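Local structure of lipase (Penicillium expansum, 3G7N) at residues D76-P82 / K94-H100. The protein hydrolyses acylglycerol lipids such as triacylglycerols, releasing free fatty acids, as a secreted alkaline lipase of the alpha/beta-hydrolase superfamily. Residues are numbered along the deposited sequence; the frame is centred on the assembly and turned at random.
Sequences DIALITP and KIMRGVH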
loop_
_atom_site.group_PDB
_atom_site.type_symbol
_atom_site.label_atom_id
_atom_site.label_comp_id
_atom_site.label_asym_id
_atom_site.label_seq_id
_atom_site.Cartn_x
_atom_site.Cartn_y
_atom_site.Cartn_z
ATOM N N ASP A 76 14.679 7.762 -5.858
ATOM C CA ASP A 76 15.868 7.894 -5.045
ATOM C C ASP A 76 16.002 6.699 -4.096
ATOM O O ASP A 76 15.201 6.537 -3.181
ATOM C CB ASP A 76 15.776 9.208 -4.271
ATOM C CG ASP A 76 17.084 9.605 -3.626
ATOM O OD1 ASP A 76 17.939 8.727 -3.431
ATOM O OD2 ASP A 76 17.119 10.733 -3.077
ATOM N N ILE A 77 16.994 5.843 -4.324
ATOM C CA ILE A 77 17.151 4.674 -3.487
ATOM C C ILE A 77 18.235 4.783 -2.428
ATOM O O ILE A 77 18.499 3.814 -1.738
ATOM C CB ILE A 77 17.304 3.359 -4.270
ATOM C CG1 ILE A 77 18.595 3.352 -5.077
ATOM C CG2 ILE A 77 16.104 3.114 -5.164
ATOM C CD1 ILE A 77 18.877 2.003 -5.740
ATOM N N ALA A 78 18.656 6.008 -2.141
ATOM C CA ALA A 78 19.509 6.239 -0.977
ATOM C C ALA A 78 18.758 5.902 0.308
ATOM O O ALA A 78 17.661 6.418 0.547
ATOM C CB ALA A 78 19.990 7.674 -0.956
ATOM N N LEU A 79 19.357 5.077 1.157
ATOM C CA LEU A 79 18.758 4.763 2.454
ATOM C C LEU A 79 19.036 5.875 3.438
ATOM O O LEU A 79 20.194 6.290 3.614
ATOM C CB LEU A 79 19.293 3.437 2.984
ATOM C CG LEU A 79 18.815 2.171 2.274
ATOM C CD1 LEU A 79 19.468 0.925 2.862
ATOM C CD2 LEU A 79 17.280 2.044 2.337
ATOM N N ILE A 80 17.990 6.305 4.134
ATOM C CA ILE A 80 18.107 7.361 5.130
ATOM C C ILE A 80 17.439 6.969 6.437
ATOM O O ILE A 80 16.709 5.970 6.516
ATOM C CB ILE A 80 17.578 8.718 4.631
ATOM C CG1 ILE A 80 16.121 8.605 4.171
ATOM C CG2 ILE A 80 18.398 9.206 3.447
ATOM C CD1 ILE A 80 15.144 8.360 5.290
ATOM N N THR A 81 17.818 7.668 7.501
ATOM C CA THR A 81 17.157 7.534 8.786
ATOM C C THR A 81 15.835 8.283 8.761
ATOM O O THR A 81 15.807 9.493 8.547
ATOM C CB THR A 81 18.052 8.082 9.914
ATOM O OG1 THR A 81 19.259 7.314 9.954
ATOM C CG2 THR A 81 17.336 7.976 11.253
ATOM N N PRO A 82 14.719 7.553 8.896
ATOM C CA PRO A 82 13.432 8.230 8.772
ATOM C C PRO A 82 13.052 8.946 10.058
ATOM O O PRO A 82 13.472 8.543 11.145
ATOM C CB PRO A 82 12.462 7.079 8.527
ATOM C CG PRO A 82 13.084 5.919 9.170
ATOM C CD PRO A 82 14.575 6.095 9.038
ATOM N N LYS A 94 16.368 1.918 8.259
ATOM C CA LYS A 94 16.618 2.831 7.153
ATOM C C LYS A 94 15.578 2.589 6.063
ATOM O O LYS A 94 15.259 1.443 5.770
ATOM C CB LYS A 94 18.014 2.601 6.560
ATOM C CG LYS A 94 19.176 2.804 7.543
ATOM C CD LYS A 94 19.311 4.259 7.925
ATOM C CE LYS A 94 20.458 4.466 8.911
ATOM N NZ LYS A 94 21.779 4.187 8.282
ATOM N N ILE A 95 15.152 3.674 5.428
ATOM C CA ILE A 95 14.143 3.613 4.360
ATOM C C ILE A 95 14.665 4.443 3.200
ATOM O O ILE A 95 15.380 5.430 3.390
ATOM C CB ILE A 95 12.788 4.216 4.855
ATOM C CG1 ILE A 95 12.262 3.442 6.070
ATOM C CG2 ILE A 95 11.761 4.243 3.734
ATOM C CD1 ILE A 95 10.998 4.068 6.695
ATOM N N MET A 96 14.298 4.061 1.980
ATOM C CA MET A 96 14.749 4.819 0.845
ATOM C C MET A 96 14.146 6.222 0.822
ATOM O O MET A 96 12.948 6.409 1.097
ATOM C CB MET A 96 14.450 4.055 -0.453
ATOM C CG MET A 96 12.978 3.736 -0.696
ATOM S SD MET A 96 12.712 2.645 -2.123
ATOM C CE MET A 96 12.816 3.835 -3.442
ATOM N N ARG A 97 14.944 7.214 0.430
ATOM C CA ARG A 97 14.485 8.588 0.420
ATOM C C ARG A 97 13.312 8.758 -0.542
ATOM O O ARG A 97 12.423 9.579 -0.320
ATOM C CB ARG A 97 15.629 9.541 0.054
ATOM C CG ARG A 97 15.224 10.999 0.142
ATOM C CD ARG A 97 16.345 11.949 -0.276
ATOM N NE ARG A 97 17.443 11.963 0.679
ATOM C CZ ARG A 97 18.683 11.580 0.392
ATOM N NH1 ARG A 97 18.976 11.109 -0.816
ATOM N NH2 ARG A 97 19.638 11.682 1.306
ATOM N N GLY A 98 13.340 8.038 -1.660
ATOM C CA GLY A 98 12.282 8.153 -2.658
ATOM C C GLY A 98 10.893 7.757 -2.199
ATOM O O GLY A 98 9.919 8.049 -2.895
ATOM N N VAL A 99 10.787 7.100 -1.045
ATOM C CA VAL A 99 9.485 6.841 -0.421
ATOM C C VAL A 99 9.306 7.654 0.856
ATOM O O VAL A 99 8.230 8.196 1.093
ATOM C CB VAL A 99 9.278 5.337 -0.160
ATOM C CG1 VAL A 99 7.936 5.076 0.528
ATOM C CG2 VAL A 99 9.356 4.580 -1.475
ATOM N N HIS A 100 10.344 7.754 1.691
ATOM C CA HIS A 100 10.240 8.591 2.878
ATOM C C HIS A 100 9.917 10.035 2.559
ATOM O O HIS A 100 9.116 10.661 3.272
ATOM C CB HIS A 100 11.503 8.484 3.733
ATOM C CG HIS A 100 11.490 9.378 4.938
ATOM N ND1 HIS A 100 10.855 9.048 6.117
ATOM C CD2 HIS A 100 11.886 10.660 5.075
ATOM C CE1 HIS A 100 10.977 10.051 6.974
ATOM N NE2 HIS A 100 11.663 11.013 6.386
#
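Strands 79-80 and 95-96 pair as a two-stranded antiparallel ribbon, the second running straight into helix 97-120, in the connection between strands 57-62 and 125-131. Reciprocal hydrogen bonds define the register: Ile80 N to Ile95 O (2.9 Å) and Ile95 N to Ile80 O (3.0 Å) mark a hydrogen-bonded pair, next to the non-hydrogen-bonded pair Leu79-Met96. The first two helical amides find acceptors across the contact: Arg97 N donates to Ala78 O and Gly98 N to Asp76 O, both at 2.8 Å, whereas Val99 N and His100 N bond to O of the N-cap residue Met96. At Gly98 a CB in ideal position would clash with Asp76 O. The Asp76 side chain has two roles, OD1 closing an Asx turn with Ala78 N (3.1 Å) and OD2 forming a salt bridge with Arg97 NH1 (2.9 Å). Ile80 CG2 lies over a face of the Arg97 guanidinium, while Ile80 CD1 makes a CH-pi contact 4.2 Å from the His100 ring centroid. Ile95 and Val99 pack on helix 133-148, which follows the nucleophile Ser132; the ribbon lies within the beta-alpha-beta crossover through helix 97-120 between adjacent parallel strands, the repeating unit of the alpha/beta-hydrolase fold.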